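Local coordinates for flavoredoxin (Desulfovibrio vulgaris str. 'Miyazaki F', PDB 2D5M), which binds flavin mononucleotide and probably carries electrons as a flavin reductase-like flavoprotein, at residues N29-G37 against A47-T56; A65-Y75 against P109-L120. All coordinates share one frame; numbering follows the deposited sequence. Where two conformers were deposited one is given.

Contact 1: residues N29-G37 against A47-T56. With FMN (flavin mononucleotide), chain E.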
loop_
_atom_site.group_PDB
_atom_site.type_symbol
_atom_site.label_atom_id
_atom_site.label_comp_id
_atom_site.label_asym_id
_atom_site.label_seq_id
_atom_site.Cartn_x
_atom_site.Cartn_y
_atom_site.Cartn_z
ATOM N N ASN A 29 -17.952 10.563 9.537
ATOM C CA ASN A 29 -16.928 9.826 10.263
ATOM C C ASN A 29 -15.680 9.638 9.395
ATOM O O ASN A 29 -15.750 9.725 8.176
ATOM C CB ASN A 29 -17.454 8.457 10.657
ATOM C CG ASN A 29 -16.643 7.775 11.754
ATOM O OD1 ASN A 29 -15.989 8.446 12.568
ATOM N ND2 ASN A 29 -16.722 6.449 11.797
ATOM N N ILE A 30 -14.571 9.396 10.084
ATOM C CA ILE A 30 -13.328 8.996 9.486
ATOM C C ILE A 30 -12.695 7.960 10.397
ATOM O O ILE A 30 -12.763 8.096 11.627
ATOM C CB ILE A 30 -12.325 10.165 9.299
ATOM C CG1 ILE A 30 -12.388 11.187 10.449
ATOM C CG2 ILE A 30 -12.502 10.797 7.921
ATOM C CD1 ILE A 30 -11.314 12.271 10.450
ATOM N N MET A 31 -12.051 6.958 9.786
ATOM C CA MET A 31 -11.214 5.988 10.492
ATOM C C MET A 31 -9.922 5.834 9.739
ATOM O O MET A 31 -9.844 6.133 8.553
ATOM C CB MET A 31 -11.912 4.649 10.719
ATOM C CG MET A 31 -12.371 3.966 9.443
ATOM S SD MET A 31 -11.088 3.066 8.564
ATOM C CE MET A 31 -10.903 1.586 9.559
ATOM N N ALA A 32 -8.866 5.372 10.410
ATOM C CA ALA A 32 -7.592 5.105 9.760
ATOM C C ALA A 32 -7.518 3.669 9.240
ATOM O O ALA A 32 -7.888 2.710 9.959
ATOM C CB ALA A 32 -6.467 5.321 10.752
ATOM N N ALA A 33 -6.999 3.515 8.047
ATOM C CA ALA A 33 -6.804 2.199 7.420
ATOM C C ALA A 33 -5.422 2.161 6.758
ATOM O O ALA A 33 -5.136 2.985 5.899
ATOM C CB ALA A 33 -7.856 1.879 6.405
ATOM N N ALA A 34 -4.628 1.166 7.131
ATOM C CA ALA A 34 -3.375 0.870 6.468
ATOM C C ALA A 34 -3.400 -0.433 5.687
ATOM O O ALA A 34 -2.505 -0.665 4.856
ATOM C CB ALA A 34 -2.227 0.822 7.471
ATOM N N TRP A 35 -4.373 -1.327 5.946
ATOM C CA TRP A 35 -4.483 -2.605 5.235
ATOM C C TRP A 35 -5.293 -2.318 3.976
ATOM O O TRP A 35 -6.494 -2.580 3.877
ATOM C CB TRP A 35 -5.136 -3.666 6.083
ATOM C CG TRP A 35 -4.336 -4.307 7.187
ATOM C CD1 TRP A 35 -4.787 -5.401 7.851
ATOM C CD2 TRP A 35 -3.051 -4.013 7.763
ATOM N NE1 TRP A 35 -3.889 -5.803 8.792
ATOM C CE2 TRP A 35 -2.807 -4.977 8.768
ATOM C CE3 TRP A 35 -2.059 -3.056 7.531
ATOM C CZ2 TRP A 35 -1.653 -4.996 9.536
ATOM C CZ3 TRP A 35 -0.906 -3.060 8.295
ATOM C CH2 TRP A 35 -0.700 -4.039 9.301
ATOM N N ALA A 36 -4.640 -1.700 3.004
ATOM C CA ALA A 36 -5.289 -1.078 1.878
ATOM C C ALA A 36 -4.287 -0.830 0.777
ATOM O O ALA A 36 -3.086 -0.717 1.015
ATOM C CB ALA A 36 -5.922 0.266 2.289
ATOM N N GLY A 37 -4.821 -0.669 -0.450
ATOM C CA GLY A 37 -4.001 -0.253 -1.576
ATOM C C GLY A 37 -4.832 -0.306 -2.829
ATOM O O GLY A 37 -5.981 -0.706 -2.832
ATOM N N ALA A 47 -8.842 -1.263 -2.632
ATOM C CA ALA A 47 -9.287 -2.263 -1.654
ATOM C C ALA A 47 -8.896 -1.810 -0.265
ATOM O O ALA A 47 -7.771 -1.370 -0.026
ATOM C CB ALA A 47 -8.666 -3.608 -1.992
ATOM N N VAL A 48 -9.837 -1.964 0.677
ATOM C CA VAL A 48 -9.593 -1.618 2.081
ATOM C C VAL A 48 -10.140 -2.756 2.941
ATOM O O VAL A 48 -11.290 -3.155 2.770
ATOM C CB VAL A 48 -10.242 -0.291 2.458
ATOM C CG1 VAL A 48 -9.610 0.088 3.797
ATOM C CG2 VAL A 48 -10.084 0.822 1.438
ATOM N N SER A 49 -9.336 -3.264 3.824
ATOM C CA SER A 49 -9.760 -4.316 4.755
ATOM C C SER A 49 -10.233 -3.685 6.027
ATOM O O SER A 49 -9.391 -3.260 6.804
ATOM C CB SER A 49 -8.576 -5.244 5.017
ATOM O OG SER A 49 -8.190 -5.918 3.861
ATOM N N LEU A 50 -11.535 -3.625 6.258
ATOM C CA LEU A 50 -12.138 -3.011 7.424
ATOM C C LEU A 50 -12.850 -4.061 8.249
ATOM O O LEU A 50 -13.663 -4.821 7.740
ATOM C CB LEU A 50 -13.151 -1.925 7.004
ATOM C CG LEU A 50 -12.634 -0.808 6.088
ATOM C CD1 LEU A 50 -13.637 0.289 5.845
ATOM C CD2 LEU A 50 -11.318 -0.228 6.668
ATOM N N ARG A 51 -12.554 -4.077 9.531
ATOM C CA ARG A 51 -13.144 -5.019 10.441
ATOM C C ARG A 51 -14.601 -4.716 10.703
ATOM O O ARG A 51 -15.051 -3.582 10.779
ATOM C CB ARG A 51 -12.384 -5.017 11.785
ATOM C CG ARG A 51 -11.002 -5.597 11.682
ATOM C CD ARG A 51 -10.094 -5.394 12.925
ATOM N NE ARG A 51 -9.935 -3.954 12.981
ATOM C CZ ARG A 51 -10.572 -3.098 13.789
ATOM N NH1 ARG A 51 -11.332 -3.487 14.792
ATOM N NH2 ARG A 51 -10.379 -1.810 13.572
ATOM N N LYS A 52 -15.353 -5.833 10.954
ATOM C CA LYS A 52 -16.789 -5.714 11.227
ATOM C C LYS A 52 -17.112 -4.900 12.443
ATOM O O LYS A 52 -18.200 -4.320 12.573
ATOM C CB LYS A 52 -17.367 -7.131 11.291
ATOM C CG LYS A 52 -17.345 -7.944 10.026
ATOM C CD LYS A 52 -17.986 -9.300 10.158
ATOM C CE LYS A 52 -18.303 -9.839 8.779
ATOM N NZ LYS A 52 -18.446 -11.334 8.714
ATOM N N ALA A 53 -16.196 -4.832 13.422
ATOM C CA ALA A 53 -16.421 -4.090 14.641
ATOM C C ALA A 53 -16.392 -2.593 14.417
ATOM O O ALA A 53 -16.849 -1.825 15.269
ATOM C CB ALA A 53 -15.388 -4.459 15.705
ATOM N N THR A 54 -15.798 -2.112 13.315
ATOM C CA THR A 54 -15.706 -0.676 13.127
ATOM C C THR A 54 -17.085 -0.088 12.774
ATOM O O THR A 54 -17.895 -0.720 12.091
ATOM C CB THR A 54 -14.697 -0.285 12.061
ATOM O OG1 THR A 54 -15.105 -0.742 10.802
ATOM C CG2 THR A 54 -13.325 -0.808 12.348
ATOM N N TYR A 55 -17.320 1.119 13.254
ATOM C CA TYR A 55 -18.588 1.798 12.900
ATOM C C TYR A 55 -18.623 2.058 11.387
ATOM O O TYR A 55 -19.663 1.988 10.725
ATOM C CB TYR A 55 -18.718 3.058 13.734
ATOM C CG TYR A 55 -20.080 3.700 13.730
ATOM C CD1 TYR A 55 -21.172 2.981 14.217
ATOM C CD2 TYR A 55 -20.319 4.974 13.274
ATOM C CE1 TYR A 55 -22.448 3.492 14.263
ATOM C CE2 TYR A 55 -21.589 5.542 13.308
ATOM C CZ TYR A 55 -22.665 4.804 13.785
ATOM O OH TYR A 55 -23.950 5.285 13.855
ATOM N N THR A 56 -17.463 2.378 10.818
ATOM C CA THR A 56 -17.335 2.624 9.392
ATOM C C THR A 56 -17.801 1.465 8.545
ATOM O O THR A 56 -18.429 1.666 7.508
ATOM C CB THR A 56 -15.857 2.952 9.089
ATOM O OG1 THR A 56 -15.523 4.167 9.773
ATOM C CG2 THR A 56 -15.594 3.155 7.633
HETATM N N1 FMN E . -8.812 -0.870 11.246
HETATM C C2 FMN E . -9.267 -1.628 10.200
HETATM O O2 FMN E . -10.330 -2.259 10.289
HETATM N N3 FMN E . -8.494 -1.706 9.045
HETATM C C4 FMN E . -7.268 -1.105 8.865
HETATM O O4 FMN E . -6.644 -1.238 7.791
HETATM C C4A FMN E . -6.771 -0.361 9.970
HETATM N N5 FMN E . -5.546 0.210 9.886
HETATM C C5A FMN E . -5.202 1.048 10.917
HETATM C C6 FMN E . -3.933 1.687 10.846
HETATM C C7 FMN E . -3.489 2.587 11.802
HETATM C C7M FMN E . -2.120 3.221 11.743
HETATM C C8 FMN E . -4.393 2.896 12.886
HETATM C C8M FMN E . -3.978 3.949 13.901
HETATM C C9 FMN E . -5.599 2.227 13.005
HETATM C C9A FMN E . -6.024 1.320 12.048
HETATM N N10 FMN E . -7.228 0.587 12.134
HETATM C C10 FMN E . -7.638 -0.202 11.088
HETATM C "C1'" FMN E . -8.100 0.738 13.332
HETATM C "C2'" FMN E . -9.297 1.653 13.083
HETATM O "O2'" FMN E . -8.922 2.890 12.464
HETATM C "C3'" FMN E . -9.954 1.965 14.431
HETATM O "O3'" FMN E . -10.548 0.732 14.900
HETATM C "C4'" FMN E . -10.994 3.074 14.384
HETATM O "O4'" FMN E . -11.225 3.463 15.766
HETATM C "C5'" FMN E . -12.286 2.673 13.761
HETATM O "O5'" FMN E . -13.182 3.829 13.814
HETATM P P FMN E . -14.767 3.670 13.576
HETATM O O1P FMN E . -15.309 2.689 14.626
HETATM O O2P FMN E . -15.044 3.162 12.181
HETATM O O3P FMN E . -15.225 5.098 13.811
#
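Phosphate oxygen O2P of FMN is gripped twice by Thr56, from the backbone N and from the hydroxyl, with Thr56 OG1 2.7 Å from O2P. From the facing strand Asn29 sends ND2 almost straight to the neighbouring oxygen O3P (2.8 Å), and Tyr55 N donates to O1P, so all three terminal oxygens are bound. Thr54 occupies the N-cap of the helix that begins at Tyr55, and the two amides at that helix start would probably help to balance the phosphate charge.

In the conformer described, Met31 CE sits over the isoalloxazine face at N1, while CG packs on Thr56. CG stands between backbone N and carbonyl carbon (chi1 58°), and two further bends carry CE obliquely across Leu50 CD2; how tightly is doubtful, as Met31 has a second conformer. Further along, Ala33 CB meets CG1 of Val48, also in one of two conformers, and Ser49 N donates to Trp35 O at 2.9 Å, just ahead of the antiparallel pairing of Ala36 and Gly37 with Val48 and Ala47.

The isoalloxazine is read mainly by main-chain groups. Ala34 N reaches N5 at 3.1 Å and Trp35 N reaches O4 at 2.9 Å, while Ser49 O accepts from N3 at 2.9 Å. Arg51 adds its backbone N to O2 and, bent at chi3 (-64°), turns NH2 to N1 in the guanidinium plane at 3.0 Å. A positive group beside N1 and O2, with N-H donors at N5 and O4, would probably stabilise negative charge on a reduced flavin, consistent with a role in electron transfer.

Contact 2: residues A65-Y75 against P109-L120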
loop_
_atom_site.group_PDB
_atom_site.type_symbol
_atom_site.label_atom_id
_atom_site.label_comp_id
_atom_site.label_asym_id
_atom_site.label_seq_id
_atom_site.Cartn_x
_atom_site.Cartn_y
_atom_site.Cartn_z
ATOM N N ALA A 65 -20.722 3.720 -0.298
ATOM C CA ALA A 65 -19.873 4.815 -0.701
ATOM C C ALA A 65 -18.937 5.167 0.453
ATOM O O ALA A 65 -19.323 5.065 1.612
ATOM C CB ALA A 65 -20.717 6.051 -1.015
ATOM N N PHE A 66 -17.724 5.611 0.100
ATOM C CA PHE A 66 -16.786 6.067 1.088
ATOM C C PHE A 66 -15.762 6.951 0.364
ATOM O O PHE A 66 -15.651 6.921 -0.859
ATOM C CB PHE A 66 -16.086 4.929 1.821
ATOM C CG PHE A 66 -15.309 3.929 0.980
ATOM C CD1 PHE A 66 -13.917 4.074 0.853
ATOM C CD2 PHE A 66 -15.904 2.856 0.380
ATOM C CE1 PHE A 66 -13.185 3.121 0.154
ATOM C CE2 PHE A 66 -15.172 1.936 -0.380
ATOM C CZ PHE A 66 -13.801 2.057 -0.490
ATOM N N THR A 67 -15.037 7.735 1.141
ATOM C CA THR A 67 -13.930 8.485 0.627
ATOM C C THR A 67 -12.635 7.998 1.291
ATOM O O THR A 67 -12.678 7.350 2.320
ATOM C CB THR A 67 -14.065 10.003 0.892
ATOM O OG1 THR A 67 -13.984 10.183 2.293
ATOM C CG2 THR A 67 -15.346 10.538 0.313
ATOM N N ILE A 68 -11.502 8.355 0.673
ATOM C CA ILE A 68 -10.187 8.247 1.266
ATOM C C ILE A 68 -9.577 9.635 1.230
ATOM O O ILE A 68 -9.399 10.206 0.176
ATOM C CB ILE A 68 -9.338 7.196 0.552
ATOM C CG1 ILE A 68 -9.866 5.789 0.880
ATOM C CG2 ILE A 68 -7.839 7.366 0.915
ATOM C CD1 ILE A 68 -9.296 4.687 0.029
ATOM N N SER A 69 -9.230 10.121 2.409
ATOM C CA SER A 69 -8.512 11.383 2.523
ATOM C C SER A 69 -7.098 11.076 2.994
ATOM O O SER A 69 -6.890 10.270 3.905
ATOM C CB SER A 69 -9.217 12.319 3.509
ATOM O OG SER A 69 -10.533 12.610 3.137
ATOM N N ILE A 70 -6.114 11.722 2.355
ATOM C CA ILE A 70 -4.703 11.423 2.620
ATOM C C ILE A 70 -4.136 12.570 3.463
ATOM O O ILE A 70 -4.096 13.691 2.995
ATOM C CB ILE A 70 -3.965 11.218 1.310
ATOM C CG1 ILE A 70 -4.559 9.996 0.589
ATOM C CG2 ILE A 70 -2.480 11.066 1.524
ATOM C CD1 ILE A 70 -3.962 9.440 -0.609
ATOM N N PRO A 71 -3.739 12.274 4.712
ATOM C CA PRO A 71 -3.243 13.369 5.581
ATOM C C PRO A 71 -1.829 13.774 5.121
ATOM O O PRO A 71 -1.014 12.941 4.710
ATOM C CB PRO A 71 -3.166 12.749 6.951
ATOM C CG PRO A 71 -2.962 11.294 6.666
ATOM C CD PRO A 71 -3.736 10.980 5.379
ATOM N N SER A 72 -1.503 15.026 5.303
ATOM C CA SER A 72 -0.167 15.582 5.278
ATOM C C SER A 72 0.393 15.488 6.696
ATOM O O SER A 72 -0.321 15.173 7.666
ATOM C CB SER A 72 -0.120 17.000 4.800
ATOM O OG SER A 72 -0.924 17.787 5.625
ATOM N N ARG A 73 1.693 15.746 6.833
ATOM C CA ARG A 73 2.305 15.522 8.130
ATOM C C ARG A 73 1.689 16.398 9.208
ATOM O O ARG A 73 1.705 15.986 10.371
ATOM C CB ARG A 73 3.819 15.767 8.044
ATOM C CG ARG A 73 4.244 17.227 8.116
ATOM C CD ARG A 73 5.756 17.352 8.056
ATOM N NE ARG A 73 6.286 16.878 6.818
ATOM C CZ ARG A 73 7.565 16.567 6.562
ATOM N NH1 ARG A 73 8.475 16.671 7.518
ATOM N NH2 ARG A 73 7.867 16.156 5.326
ATOM N N ALA A 74 1.150 17.569 8.879
ATOM C CA ALA A 74 0.524 18.390 9.921
ATOM C C ALA A 74 -0.651 17.735 10.622
ATOM O O ALA A 74 -1.044 18.169 11.707
ATOM C CB ALA A 74 0.075 19.719 9.259
ATOM N N TYR A 75 -1.236 16.736 9.966
ATOM C CA TYR A 75 -2.440 16.093 10.449
ATOM C C TYR A 75 -2.163 14.644 10.908
ATOM O O TYR A 75 -3.118 13.866 11.051
ATOM C CB TYR A 75 -3.543 16.136 9.375
ATOM C CG TYR A 75 -3.966 17.558 9.119
ATOM C CD1 TYR A 75 -4.780 18.218 10.051
ATOM C CD2 TYR A 75 -3.516 18.259 8.006
ATOM C CE1 TYR A 75 -5.173 19.533 9.836
ATOM C CE2 TYR A 75 -3.925 19.570 7.832
ATOM C CZ TYR A 75 -4.710 20.183 8.732
ATOM O OH TYR A 75 -5.111 21.504 8.557
ATOM N N PRO A 109 -18.491 11.907 3.111
ATOM C CA PRO A 109 -17.682 13.106 3.303
ATOM C C PRO A 109 -16.181 12.806 3.146
ATOM O O PRO A 109 -15.780 11.667 3.442
ATOM C CB PRO A 109 -17.948 13.490 4.744
ATOM C CG PRO A 109 -18.072 12.131 5.422
ATOM C CD PRO A 109 -18.706 11.225 4.377
ATOM N N TYR A 110 -15.409 13.817 2.786
ATOM C CA TYR A 110 -13.948 13.739 2.880
ATOM C C TYR A 110 -13.462 14.848 3.809
ATOM O O TYR A 110 -14.221 15.717 4.238
ATOM C CB TYR A 110 -13.273 13.776 1.545
ATOM C CG TYR A 110 -13.453 15.015 0.707
ATOM C CD1 TYR A 110 -12.611 16.086 0.815
ATOM C CD2 TYR A 110 -14.474 15.123 -0.220
ATOM C CE1 TYR A 110 -12.761 17.237 0.036
ATOM C CE2 TYR A 110 -14.612 16.240 -1.009
ATOM C CZ TYR A 110 -13.772 17.293 -0.862
ATOM O OH TYR A 110 -13.904 18.420 -1.666
ATOM N N VAL A 111 -12.164 14.819 4.127
ATOM C CA VAL A 111 -11.589 15.768 5.067
ATOM C C VAL A 111 -11.100 17.003 4.309
ATOM O O VAL A 111 -10.113 16.908 3.555
ATOM C CB VAL A 111 -10.446 15.168 5.896
ATOM C CG1 VAL A 111 -10.000 16.195 6.913
ATOM C CG2 VAL A 111 -10.878 13.876 6.571
ATOM N N GLY A 112 -11.729 18.117 4.486
ATOM C CA GLY A 112 -11.414 19.286 3.659
ATOM C C GLY A 112 -10.010 19.796 3.834
ATOM O O GLY A 112 -9.414 20.321 2.896
ATOM N N GLU A 113 -9.453 19.671 5.031
ATOM C CA GLU A 113 -8.150 20.209 5.320
ATOM C C GLU A 113 -7.026 19.418 4.684
ATOM O O GLU A 113 -5.896 19.920 4.629
ATOM C CB GLU A 113 -7.917 20.240 6.846
ATOM C CG GLU A 113 -8.736 21.243 7.616
ATOM C CD GLU A 113 -10.180 20.963 7.768
ATOM O OE1 GLU A 113 -10.631 19.817 7.577
ATOM O OE2 GLU A 113 -10.907 21.913 8.155
ATOM N N PHE A 114 -7.288 18.161 4.302
ATOM C CA PHE A 114 -6.219 17.315 3.772
ATOM C C PHE A 114 -5.943 17.667 2.313
ATOM O O PHE A 114 -6.803 18.163 1.614
ATOM C CB PHE A 114 -6.561 15.853 3.918
ATOM C CG PHE A 114 -6.557 15.316 5.341
ATOM C CD1 PHE A 114 -6.403 16.104 6.483
ATOM C CD2 PHE A 114 -6.697 13.945 5.531
ATOM C CE1 PHE A 114 -6.466 15.557 7.753
ATOM C CE2 PHE A 114 -6.752 13.416 6.791
ATOM C CZ PHE A 114 -6.655 14.200 7.902
ATOM N N PRO A 115 -4.729 17.388 1.859
ATOM C CA PRO A 115 -4.336 17.834 0.533
ATOM C C PRO A 115 -4.947 17.049 -0.604
ATOM O O PRO A 115 -4.979 17.499 -1.776
ATOM C CB PRO A 115 -2.822 17.649 0.562
ATOM C CG PRO A 115 -2.570 16.529 1.561
ATOM C CD PRO A 115 -3.577 16.875 2.610
ATOM N N MET A 116 -5.388 15.849 -0.334
ATOM C CA MET A 116 -5.844 14.922 -1.373
ATOM C C MET A 116 -7.014 14.089 -0.825
ATOM O O MET A 116 -6.963 13.583 0.288
ATOM C CB MET A 116 -4.714 14.016 -1.783
ATOM C CG MET A 116 -5.003 12.981 -2.822
ATOM S SD MET A 116 -3.368 12.382 -3.345
ATOM C CE MET A 116 -3.926 11.247 -4.549
ATOM N N ALA A 117 -8.034 13.918 -1.657
ATOM C CA ALA A 117 -9.211 13.153 -1.295
ATOM C C ALA A 117 -9.669 12.357 -2.546
ATOM O O ALA A 117 -9.580 12.831 -3.661
ATOM C CB ALA A 117 -10.313 14.043 -0.791
ATOM N N ILE A 118 -10.137 11.159 -2.287
ATOM C CA ILE A 118 -10.592 10.233 -3.311
ATOM C C ILE A 118 -12.031 9.851 -2.991
ATOM O O ILE A 118 -12.329 9.511 -1.830
ATOM C CB ILE A 118 -9.679 8.968 -3.317
ATOM C CG1 ILE A 118 -8.213 9.324 -3.403
ATOM C CG2 ILE A 118 -10.135 8.046 -4.433
ATOM C CD1 ILE A 118 -7.283 8.138 -3.221
ATOM N N GLU A 119 -12.917 9.926 -3.966
ATOM C CA GLU A 119 -14.306 9.548 -3.822
ATOM C C GLU A 119 -14.538 8.171 -4.411
ATOM O O GLU A 119 -14.191 7.958 -5.590
ATOM C CB GLU A 119 -15.214 10.577 -4.540
ATOM C CG GLU A 119 -15.099 11.976 -3.988
ATOM C CD GLU A 119 -16.264 12.870 -4.350
ATOM O OE1 GLU A 119 -17.396 12.301 -4.497
ATOM O OE2 GLU A 119 -16.049 14.102 -4.411
ATOM N N LEU A 120 -15.097 7.265 -3.626
ATOM C CA LEU A 120 -15.269 5.878 -4.062
ATOM C C LEU A 120 -16.712 5.392 -3.907
ATOM O O LEU A 120 -17.424 5.662 -2.951
ATOM C CB LEU A 120 -14.338 4.921 -3.299
ATOM C CG LEU A 120 -12.855 5.291 -3.402
ATOM C CD1 LEU A 120 -12.368 6.052 -2.156
ATOM C CD2 LEU A 120 -11.964 4.071 -3.647
HETATM O O HOH W 1 -5.021 22.240 6.007
#
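Strands 65-70 and 116-120 run antiparallel as neighbours in the main sheet, and strand 109-111 lies against one face of that pair, nearly parallel to 65-70. The sheet bonds join Phe66 with Leu120 and Ile68 with Ile118, where Ile118 N stands 2.7 Å from Ile68 O.

On the apolar face Leu120 sets CB over the centre of the Phe66 ring, 4.0 Å from its centroid, and swings CD1 against Ile68. Two hydroxyls serve the other face. Thr67 OG1 donates to Pro109 O (2.6 Å), while Ser69 OG, set beside its own backbone N (chi1 -59°) and facing strand 109-111, accepts a nearly straight bond from Val111 N at 2.9 Å.

A type I turn from Val111 to Phe114 brings the chain back toward strand 116-126. There the Phe114 ring is sandwiched, with Pro71 CA 3.5 Å above one face and Val111 CG1 against the opposite one. Tyr75 packs obliquely on the same ring, and a water 2.7 Å from Tyr75 OH donates to Glu113 O. Met116 and Ile118 also meet Tyr12 and Leu10 of the second subunit, respectively. Antiparallel strands curled around an apolar interior are typical of the split beta-barrel of FMN-binding flavin reductase-like proteins.

In the fold
Both contacts are buried and help to build the same curled antiparallel sheet, yet they illustrate how chemistry follows place. Contact 1 pairs hairpin strands only at one end and then spreads apart around the cofactor, so its chemistry is dominated by polar bonds to FMN. Contact 2, away from the flavin, pairs strands in one half and, in the other, packs side chains and a few hydroxyl bonds against the turn and strand 109-111. They are coupled through helix 55-63, which leads from the phosphate site directly into strand 65-70, and by packing of Val48 CG2 on Phe66 and Ile68 and of Ile30 on Val111. Each also reaches the second subunit.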